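Local coordinates for alpha-ketoglutarate-dependent non-heme iron oxygenase EasH (Aspergillus japonicus, PDB 5M0T), which is an iron(II)- and 2-oxoglutarate-dependent oxygenase that serves as an oxidase in the biosynthesis of the ergot alkaloid cycloclavine, at residues A[103-106]-A[111-114]; A[43-48]-A[157-162]; A[86-91]-A[245-250]. All blocks are in the same frame, centred on the assembly; numbering follows the deposited sequence.

Overall arrangement
Interactions 1 and 2 put helices 95-105 and 42-52 against strands of the mixed sheet, with centres about 25 Å apart on opposite sides of the chain's centre. Interaction 3, its centre about 20 Å from each of theirs, joins helix 85-91, which packs on the sheet through Phe87, to helix 245-248. Along the chain, interaction 1 is a local contact nested inside the loops closed by the other two, whereas interactions 2 and 3 alternate their segments and tie together elements far apart in sequence. Phe87 packs on Leu114 of interaction 1, and Glu90 forms a salt bridge with Arg47 of interaction 2, where the Ala158 side chain lies about 9 Å from the bound 2-oxoglutarate.

Interaction 1 (A[103-106]-A[111-114]); sequences RLFG and DYWL
Phe105 and Tyr112 meet where helix 95-105 gives way to strand 112-122, a tight helix-to-strand connection with only a few loop residues between the segments. Along the end of the helix, Arg103 forms a salt bridge with Asp21, which ties this helix to helix 21-31. Leu104 follows and packs on Phe25 of the same helix 21-31; its CD2 also sits 3.7 Å above one face of the Phe105 ring, displaced toward the rim.

Phe105 carries the contact. Its CG lies opposite the carbonyl carbon (chi1 -60°), which turns the ring to the strand so that CD2 comes 3.5 Å from Tyr112 CB. The two side chains cross at about a right angle, and Phe105 CG stands 4.0 Å from the same tyrosine methylene. The aromatic ring of Tyr112 is less involved, for only its CG approaches Phe105 CD2, at 4.0 Å. With chi1 of 51°, the tyrosine ring is carried away past the phenylalanine and back along the helix, where its hydroxyl forms a hydrogen bond with His98 ND1. Phe105 also touches Ser231 on strand 222-231, so the ring fills the angle between helix and sheet.

Beyond Gly106 a short loop leads to Asp111, whose OD2 forms a salt bridge with Lys257 and a hydrogen bond with Ser265 N. The direct contact is thus a buried apolar one without directional bonds: Phe105 and Tyr112 meet by van der Waals packing, while hydrogen bonds and salt bridges to other parts of the fold fix the polar ends.

Interaction 2 (A[43-48]-A[157-162]); sequences DQVRRF and TALTDF
Leu159 packs against Val45 and Phe48, joining helix 42-52 to the end of strand 152-158 in the double-stranded beta-helix (jelly-roll) core expected of this cupin-clan oxygenase. The strand arrives through Thr157, which packs on Phe39 and Phe225, just after Leu156 of the 2-oxoglutarate pocket. Ala158 closes the strand: its backbone pairs with Gly199 and Asp200, the latter a zinc ligand together with Glu37. Its carbonyl oxygen is the part nearest the helix, with Val45 CG2 lying 4.4 Å from Ala158 O.

The chain then bends, and Leu159 supplies most of the contact. With chi1 at -61°, CG stands beside the backbone N and trans to the carbonyl carbon, and this brings both methyls to the helix. CD1 meets the edge of the Phe48 ring close to its plane, 3.9 Å from Phe48 CE2. CD2 comes 4.0 Å from Phe48 CD2 and also touches Val45 CG1. The leucine and phenylalanine side chains cross at about a right angle, and the ring, approached here at its edge, stacks with Phe225 of strand 222-231. Val45 CG1 additionally rests against Leu159 O at 3.7 Å, an oxygen that also receives a weak hydrogen bond from Asn49 ND2. All four touching residues are buried, making this an apolar seam between helix and sheet.

Thr160 turns from the helix; its hydroxyl donates to Asp161 O, with the donor tilted above the carbonyl plane, and accepts a hydrogen bond from Arg223 N. Asp161 OD1 is hydrogen-bonded to Asn197 ND2. Phe162 folds back over the strand, with Ala158 CB lying 3.6 Å above one face of its ring, toward the rim.

Interaction 3 (A[86-91]-A[245-250]); sequences LFRDEL and RELVET
Leu247 lays a methyl over the flat guanidinium of Arg88 in a helix-to-helix side-chain contact at the surface, outside the double-stranded beta-helix core expected of this cupin-clan oxygenase; helix 85-91, which contains a pi-type turn, here faces the short helix 245-248. The two side chains cross at about a right angle. CD1 of Leu247 stands over the centre of the planar group, 3.7 Å from Arg88 CZ, and CD2 reaches Arg88 NH1 at 4.1 Å. A bend at chi3 (-59°) turns the arginine chain so that its face, rather than its edge, is offered to the leucine. NH1 binds Pro81 O, which helps to fix the rotation of the group.

Thr250 adds a looser approach: OG1, hydrogen-bonded back to Leu247 O, lies 4.2 Å from Arg88 NE, oblique to the guanidinium. Asp89 OD1 comes no nearer than 4.5 Å to Thr250 O, and its OD2 forms a salt bridge with Lys85. Contact between the helices is therefore mainly by van der Waals packing. In the wide turn of helix 85-91, Leu86 O accepts from both Glu90 N at 3.0 Å and Leu91 N at 3.1 Å.

Interaction 1 (A[103-106]-A[111-114])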
loop_
_atom_site.group_PDB
_atom_site.type_symbol
_atom_site.label_atom_id
_atom_site.label_comp_id
_atom_site.label_asym_id
_atom_site.label_seq_id
_atom_site.Cartn_x
_atom_site.Cartn_y
_atom_site.Cartn_z
ATOM N N ARG A 103 6.756 2.856 -17.912
ATOM C CA ARG A 103 7.450 4.123 -18.088
ATOM C C ARG A 103 7.172 5.124 -16.968
ATOM O O ARG A 103 8.077 5.811 -16.541
ATOM C CB ARG A 103 7.095 4.750 -19.428
ATOM C CG ARG A 103 7.845 4.129 -20.581
ATOM C CD ARG A 103 7.372 4.676 -21.911
ATOM N NE ARG A 103 7.427 3.637 -22.927
ATOM C CZ ARG A 103 8.549 3.175 -23.473
ATOM N NH1 ARG A 103 9.750 3.680 -23.156
ATOM N NH2 ARG A 103 8.464 2.203 -24.379
ATOM N N LEU A 104 5.926 5.231 -16.520
ATOM C CA LEU A 104 5.593 6.180 -15.449
ATOM C C LEU A 104 6.191 5.748 -14.109
ATOM O O LEU A 104 6.841 6.548 -13.424
ATOM C CB LEU A 104 4.088 6.376 -15.317
ATOM C CG LEU A 104 3.672 7.586 -14.460
ATOM C CD1 LEU A 104 4.011 8.903 -15.148
ATOM C CD2 LEU A 104 2.174 7.493 -14.151
ATOM N N PHE A 105 5.995 4.478 -13.764
ATOM C CA PHE A 105 6.319 3.978 -12.434
ATOM C C PHE A 105 7.697 3.345 -12.282
ATOM O O PHE A 105 8.225 3.293 -11.175
ATOM C CB PHE A 105 5.242 2.988 -11.986
ATOM C CG PHE A 105 3.869 3.586 -11.915
ATOM C CD1 PHE A 105 3.613 4.665 -11.097
ATOM C CD2 PHE A 105 2.829 3.061 -12.658
ATOM C CE1 PHE A 105 2.336 5.218 -11.018
ATOM C CE2 PHE A 105 1.550 3.608 -12.579
ATOM C CZ PHE A 105 1.300 4.693 -11.760
ATOM N N GLY A 106 8.276 2.846 -13.367
ATOM C CA GLY A 106 9.574 2.196 -13.312
ATOM C C GLY A 106 10.682 2.999 -12.654
ATOM O O GLY A 106 11.438 2.446 -11.854
ATOM N N ASP A 111 7.539 -1.665 -9.657
ATOM C CA ASP A 111 6.236 -2.238 -10.030
ATOM C C ASP A 111 5.025 -1.342 -9.685
ATOM O O ASP A 111 5.136 -0.343 -8.977
ATOM C CB ASP A 111 6.062 -3.638 -9.411
ATOM C CG ASP A 111 6.934 -4.702 -10.073
ATOM O OD1 ASP A 111 7.593 -4.435 -11.100
ATOM O OD2 ASP A 111 6.958 -5.833 -9.544
ATOM N N TYR A 112 3.878 -1.749 -10.220
ATOM C CA TYR A 112 2.626 -1.032 -10.131
ATOM C C TYR A 112 1.508 -2.059 -10.077
ATOM O O TYR A 112 1.728 -3.244 -10.358
ATOM C CB TYR A 112 2.424 -0.132 -11.354
ATOM C CG TYR A 112 2.607 -0.886 -12.651
ATOM C CD1 TYR A 112 3.883 -1.089 -13.182
ATOM C CD2 TYR A 112 1.525 -1.456 -13.308
ATOM C CE1 TYR A 112 4.068 -1.811 -14.337
ATOM C CE2 TYR A 112 1.704 -2.173 -14.477
ATOM C CZ TYR A 112 2.979 -2.348 -14.991
ATOM O OH TYR A 112 3.193 -3.073 -16.150
ATOM N N TRP A 113 0.317 -1.598 -9.718
ATOM C CA TRP A 113 -0.884 -2.436 -9.707
ATOM C C TRP A 113 -2.159 -1.582 -9.660
ATOM O O TRP A 113 -2.087 -0.358 -9.576
ATOM C CB TRP A 113 -0.834 -3.459 -8.556
ATOM C CG TRP A 113 -0.652 -2.917 -7.155
ATOM C CD1 TRP A 113 -0.679 -1.601 -6.731
ATOM C CD2 TRP A 113 -0.487 -3.705 -5.975
ATOM N NE1 TRP A 113 -0.488 -1.536 -5.375
ATOM C CE2 TRP A 113 -0.378 -2.812 -4.885
ATOM C CE3 TRP A 113 -0.434 -5.081 -5.730
ATOM C CZ2 TRP A 113 -0.197 -3.257 -3.574
ATOM C CZ3 TRP A 113 -0.249 -5.519 -4.430
ATOM C CH2 TRP A 113 -0.127 -4.604 -3.366
ATOM N N LEU A 114 -3.318 -2.224 -9.734
ATOM C CA LEU A 114 -4.595 -1.524 -9.739
ATOM C C LEU A 114 -4.892 -0.973 -8.349
ATOM O O LEU A 114 -4.759 -1.686 -7.365
ATOM C CB LEU A 114 -5.712 -2.480 -10.171
ATOM C CG LEU A 114 -7.126 -1.902 -10.293
ATOM C CD1 LEU A 114 -7.245 -0.976 -11.494
ATOM C CD2 LEU A 114 -8.136 -3.039 -10.377
#

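Interaction 2 (A[43-48]-A[157-162])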
loop_
_atom_site.group_PDB
_atom_site.type_symbol
_atom_site.label_atom_id
_atom_site.label_comp_id
_atom_site.label_asym_id
_atom_site.label_seq_id
_atom_site.Cartn_x
_atom_site.Cartn_y
_atom_site.Cartn_z
ATOM N N ASP A 43 -16.316 -2.800 -30.276
ATOM C CA ASP A 43 -16.749 -4.139 -29.860
ATOM C C ASP A 43 -16.467 -4.433 -28.391
ATOM O O ASP A 43 -17.281 -5.069 -27.718
ATOM C CB ASP A 43 -16.094 -5.224 -30.714
ATOM C CG ASP A 43 -16.579 -6.613 -30.342
ATOM O OD1 ASP A 43 -17.697 -6.976 -30.760
ATOM O OD2 ASP A 43 -15.858 -7.319 -29.598
ATOM N N GLN A 44 -15.307 -3.992 -27.910
ATOM C CA GLN A 44 -14.994 -4.085 -26.487
ATOM C C GLN A 44 -15.950 -3.252 -25.613
ATOM O O GLN A 44 -16.410 -3.714 -24.568
ATOM C CB GLN A 44 -13.559 -3.654 -26.231
ATOM C CG GLN A 44 -12.524 -4.696 -26.640
ATOM C CD GLN A 44 -11.117 -4.219 -26.346
ATOM O OE1 GLN A 44 -10.754 -3.083 -26.671
ATOM N NE2 GLN A 44 -10.323 -5.070 -25.699
ATOM N N VAL A 45 -16.258 -2.040 -26.051
ATOM C CA VAL A 45 -17.160 -1.168 -25.298
ATOM C C VAL A 45 -18.551 -1.808 -25.178
ATOM O O VAL A 45 -19.121 -1.843 -24.082
ATOM C CB VAL A 45 -17.243 0.250 -25.926
ATOM C CG1 VAL A 45 -18.357 1.087 -25.294
ATOM C CG2 VAL A 45 -15.901 0.962 -25.783
ATOM N N ARG A 46 -19.071 -2.324 -26.296
ATOM C CA ARG A 46 -20.352 -3.044 -26.315
ATOM C C ARG A 46 -20.366 -4.217 -25.332
ATOM O O ARG A 46 -21.283 -4.322 -24.506
ATOM C CB ARG A 46 -20.695 -3.551 -27.726
ATOM N N ARG A 47 -19.348 -5.076 -25.407
ATOM C CA ARG A 47 -19.257 -6.247 -24.526
ATOM C C ARG A 47 -19.050 -5.873 -23.057
ATOM O O ARG A 47 -19.683 -6.462 -22.184
ATOM C CB ARG A 47 -18.169 -7.236 -24.994
ATOM C CG ARG A 47 -18.627 -8.145 -26.125
ATOM C CD ARG A 47 -17.584 -9.184 -26.488
ATOM N NE ARG A 47 -16.350 -8.573 -26.997
ATOM C CZ ARG A 47 -15.137 -8.647 -26.435
ATOM N NH1 ARG A 47 -14.918 -9.330 -25.310
ATOM N NH2 ARG A 47 -14.110 -8.039 -27.025
ATOM N N PHE A 48 -18.185 -4.897 -22.785
ATOM C CA PHE A 48 -17.988 -4.411 -21.417
ATOM C C PHE A 48 -19.291 -3.847 -20.840
ATOM O O PHE A 48 -19.689 -4.220 -19.743
ATOM C CB PHE A 48 -16.877 -3.354 -21.352
ATOM C CG PHE A 48 -16.520 -2.934 -19.950
ATOM C CD1 PHE A 48 -15.969 -3.848 -19.064
ATOM C CD2 PHE A 48 -16.738 -1.629 -19.514
ATOM C CE1 PHE A 48 -15.646 -3.480 -17.774
ATOM C CE2 PHE A 48 -16.409 -1.251 -18.227
ATOM C CZ PHE A 48 -15.861 -2.174 -17.358
ATOM N N THR A 157 -11.934 5.826 -19.781
ATOM C CA THR A 157 -12.504 5.490 -21.068
ATOM C C THR A 157 -13.959 5.950 -21.160
ATOM O O THR A 157 -14.746 5.741 -20.238
ATOM C CB THR A 157 -12.427 3.968 -21.301
ATOM O OG1 THR A 157 -11.088 3.519 -21.084
ATOM C CG2 THR A 157 -12.884 3.608 -22.695
ATOM N N ALA A 158 -14.307 6.552 -22.293
ATOM C CA ALA A 158 -15.680 6.903 -22.604
ATOM C C ALA A 158 -16.448 5.648 -23.050
ATOM O O ALA A 158 -16.061 4.978 -24.004
ATOM C CB ALA A 158 -15.719 7.980 -23.680
ATOM N N LEU A 159 -17.522 5.327 -22.339
ATOM C CA LEU A 159 -18.389 4.202 -22.687
ATOM C C LEU A 159 -19.667 4.636 -23.384
ATOM O O LEU A 159 -20.407 3.776 -23.869
ATOM C CB LEU A 159 -18.723 3.386 -21.440
ATOM C CG LEU A 159 -17.543 2.749 -20.706
ATOM C CD1 LEU A 159 -18.017 2.024 -19.457
ATOM C CD2 LEU A 159 -16.776 1.798 -21.627
ATOM N N THR A 160 -19.943 5.945 -23.369
ATOM C CA THR A 160 -20.922 6.589 -24.236
ATOM C C THR A 160 -20.200 7.768 -24.886
ATOM O O THR A 160 -19.042 8.032 -24.559
ATOM C CB THR A 160 -22.094 7.183 -23.435
ATOM O OG1 THR A 160 -21.590 8.151 -22.505
ATOM C CG2 THR A 160 -22.863 6.110 -22.686
ATOM N N ASP A 161 -20.883 8.499 -25.771
ATOM C CA ASP A 161 -20.342 9.776 -26.274
ATOM C C ASP A 161 -20.008 10.680 -25.089
ATOM O O ASP A 161 -20.720 10.671 -24.101
ATOM C CB ASP A 161 -21.311 10.492 -27.238
ATOM C CG ASP A 161 -21.344 9.855 -28.657
ATOM O OD1 ASP A 161 -20.327 9.365 -29.192
ATOM O OD2 ASP A 161 -22.423 9.847 -29.262
ATOM N N PHE A 162 -18.892 11.392 -25.189
ATOM C CA PHE A 162 -18.431 12.358 -24.206
ATOM C C PHE A 162 -18.454 13.709 -24.918
ATOM O O PHE A 162 -17.689 13.903 -25.869
ATOM C CB PHE A 162 -16.988 12.054 -23.774
ATOM C CG PHE A 162 -16.849 11.397 -22.427
ATOM C CD1 PHE A 162 -17.723 10.403 -22.006
ATOM C CD2 PHE A 162 -15.802 11.743 -21.602
ATOM C CE1 PHE A 162 -17.575 9.808 -20.764
ATOM C CE2 PHE A 162 -15.634 11.138 -20.364
ATOM C CZ PHE A 162 -16.531 10.175 -19.937
#

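Interaction 3 (A[86-91]-A[245-250])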
loop_
_atom_site.group_PDB
_atom_site.type_symbol
_atom_site.label_atom_id
_atom_site.label_comp_id
_atom_site.label_asym_id
_atom_site.label_seq_id
_atom_site.Cartn_x
_atom_site.Cartn_y
_atom_site.Cartn_z
ATOM N N LEU A 86 -14.015 -9.330 -19.270
ATOM C CA LEU A 86 -13.269 -8.453 -20.159
ATOM C C LEU A 86 -12.248 -7.591 -19.387
ATOM O O LEU A 86 -11.148 -7.333 -19.888
ATOM C CB LEU A 86 -14.237 -7.583 -20.973
ATOM C CG LEU A 86 -13.645 -6.709 -22.095
ATOM C CD1 LEU A 86 -14.626 -6.604 -23.269
ATOM C CD2 LEU A 86 -13.214 -5.315 -21.605
ATOM N N PHE A 87 -12.598 -7.164 -18.175
ATOM C CA PHE A 87 -11.659 -6.435 -17.321
ATOM C C PHE A 87 -10.487 -7.347 -16.921
ATOM O O PHE A 87 -9.322 -7.022 -17.131
ATOM C CB PHE A 87 -12.372 -5.908 -16.068
ATOM C CG PHE A 87 -11.559 -4.964 -15.266
ATOM C CD1 PHE A 87 -10.634 -5.431 -14.338
ATOM C CD2 PHE A 87 -11.731 -3.600 -15.417
ATOM C CE1 PHE A 87 -9.862 -4.547 -13.606
ATOM C CE2 PHE A 87 -10.975 -2.715 -14.678
ATOM C CZ PHE A 87 -10.033 -3.182 -13.773
ATOM N N ARG A 88 -10.831 -8.487 -16.334
ATOM C CA ARG A 88 -9.854 -9.467 -15.882
ATOM C C ARG A 88 -8.867 -9.920 -16.966
ATOM O O ARG A 88 -7.685 -9.980 -16.700
ATOM C CB ARG A 88 -10.571 -10.693 -15.314
ATOM C CG ARG A 88 -11.232 -10.455 -13.965
ATOM C CD ARG A 88 -11.615 -11.776 -13.313
ATOM N NE ARG A 88 -12.534 -12.574 -14.128
ATOM C CZ ARG A 88 -13.847 -12.376 -14.246
ATOM N NH1 ARG A 88 -14.459 -11.370 -13.622
ATOM N NH2 ARG A 88 -14.549 -13.194 -15.021
ATOM N N ASP A 89 -9.367 -10.210 -18.169
ATOM C CA ASP A 89 -8.589 -10.880 -19.236
ATOM C C ASP A 89 -8.034 -9.948 -20.318
ATOM O O ASP A 89 -6.918 -10.151 -20.777
ATOM C CB ASP A 89 -9.451 -11.928 -19.933
ATOM C CG ASP A 89 -9.943 -13.020 -19.003
ATOM O OD1 ASP A 89 -9.605 -13.016 -17.803
ATOM O OD2 ASP A 89 -10.688 -13.904 -19.497
ATOM N N GLU A 90 -8.813 -8.954 -20.744
ATOM C CA GLU A 90 -8.414 -8.069 -21.842
ATOM C C GLU A 90 -7.688 -6.828 -21.317
ATOM O O GLU A 90 -6.554 -6.574 -21.697
ATOM C CB GLU A 90 -9.623 -7.705 -22.720
ATOM C CG GLU A 90 -10.419 -8.940 -23.167
ATOM C CD GLU A 90 -11.429 -8.705 -24.296
ATOM O OE1 GLU A 90 -11.219 -7.838 -25.175
ATOM O OE2 GLU A 90 -12.448 -9.427 -24.318
ATOM N N LEU A 91 -8.316 -6.091 -20.410
ATOM C CA LEU A 91 -7.740 -4.835 -19.901
ATOM C C LEU A 91 -6.523 -5.024 -18.983
ATOM O O LEU A 91 -5.529 -4.292 -19.109
ATOM C CB LEU A 91 -8.798 -4.006 -19.186
ATOM C CG LEU A 91 -9.943 -3.557 -20.087
ATOM C CD1 LEU A 91 -11.034 -2.921 -19.234
ATOM C CD2 LEU A 91 -9.455 -2.592 -21.167
ATOM N N ARG A 245 -10.566 -16.763 -4.399
ATOM C CA ARG A 245 -9.434 -17.447 -5.020
ATOM C C ARG A 245 -9.806 -18.111 -6.355
ATOM O O ARG A 245 -9.078 -17.958 -7.338
ATOM C CB ARG A 245 -8.852 -18.473 -4.051
ATOM C CG ARG A 245 -7.655 -19.214 -4.609
ATOM C CD ARG A 245 -6.692 -19.631 -3.530
ATOM N NE ARG A 245 -5.637 -20.437 -4.120
ATOM C CZ ARG A 245 -4.558 -20.875 -3.484
ATOM N NH1 ARG A 245 -4.338 -20.585 -2.203
ATOM N NH2 ARG A 245 -3.682 -21.606 -4.152
ATOM N N GLU A 246 -10.942 -18.813 -6.382
ATOM C CA GLU A 246 -11.455 -19.478 -7.598
ATOM C C GLU A 246 -11.465 -18.558 -8.830
ATOM O O GLU A 246 -11.058 -18.967 -9.916
ATOM C CB GLU A 246 -12.848 -20.086 -7.319
ATOM C CG GLU A 246 -13.789 -20.357 -8.504
ATOM C CD GLU A 246 -14.918 -19.321 -8.646
ATOM O OE1 GLU A 246 -16.068 -19.733 -8.915
ATOM O OE2 GLU A 246 -14.680 -18.099 -8.483
ATOM N N LEU A 247 -11.908 -17.317 -8.650
ATOM C CA LEU A 247 -11.952 -16.331 -9.747
ATOM C C LEU A 247 -10.544 -15.843 -10.149
ATOM O O LEU A 247 -10.238 -15.728 -11.332
ATOM C CB LEU A 247 -12.840 -15.143 -9.358
ATOM C CG LEU A 247 -13.303 -14.180 -10.446
ATOM C CD1 LEU A 247 -14.167 -14.892 -11.485
ATOM C CD2 LEU A 247 -14.057 -12.981 -9.844
ATOM N N VAL A 248 -9.700 -15.576 -9.159
ATOM C CA VAL A 248 -8.330 -15.133 -9.409
ATOM C C VAL A 248 -7.554 -16.154 -10.251
ATOM O O VAL A 248 -6.807 -15.778 -11.153
ATOM C CB VAL A 248 -7.593 -14.801 -8.084
ATOM C CG1 VAL A 248 -6.102 -14.561 -8.306
ATOM C CG2 VAL A 248 -8.220 -13.579 -7.421
ATOM N N GLU A 249 -7.778 -17.437 -9.983
ATOM C CA GLU A 249 -7.090 -18.520 -10.703
ATOM C C GLU A 249 -7.493 -18.694 -12.175
ATOM O O GLU A 249 -6.839 -19.467 -12.890
ATOM C CB GLU A 249 -7.213 -19.847 -9.936
ATOM C CG GLU A 249 -6.493 -19.799 -8.597
ATOM C CD GLU A 249 -6.465 -21.120 -7.861
ATOM O OE1 GLU A 249 -7.458 -21.881 -7.905
ATOM O OE2 GLU A 249 -5.419 -21.407 -7.239
ATOM N N THR A 250 -8.530 -17.979 -12.631
ATOM C CA THR A 250 -8.867 -17.894 -14.061
ATOM C C THR A 250 -8.026 -16.880 -14.860
ATOM O O THR A 250 -8.074 -16.879 -16.088
ATOM C CB THR A 250 -10.346 -17.506 -14.280
ATOM O OG1 THR A 250 -10.596 -16.221 -13.710
ATOM C CG2 THR A 250 -11.278 -18.531 -13.652
#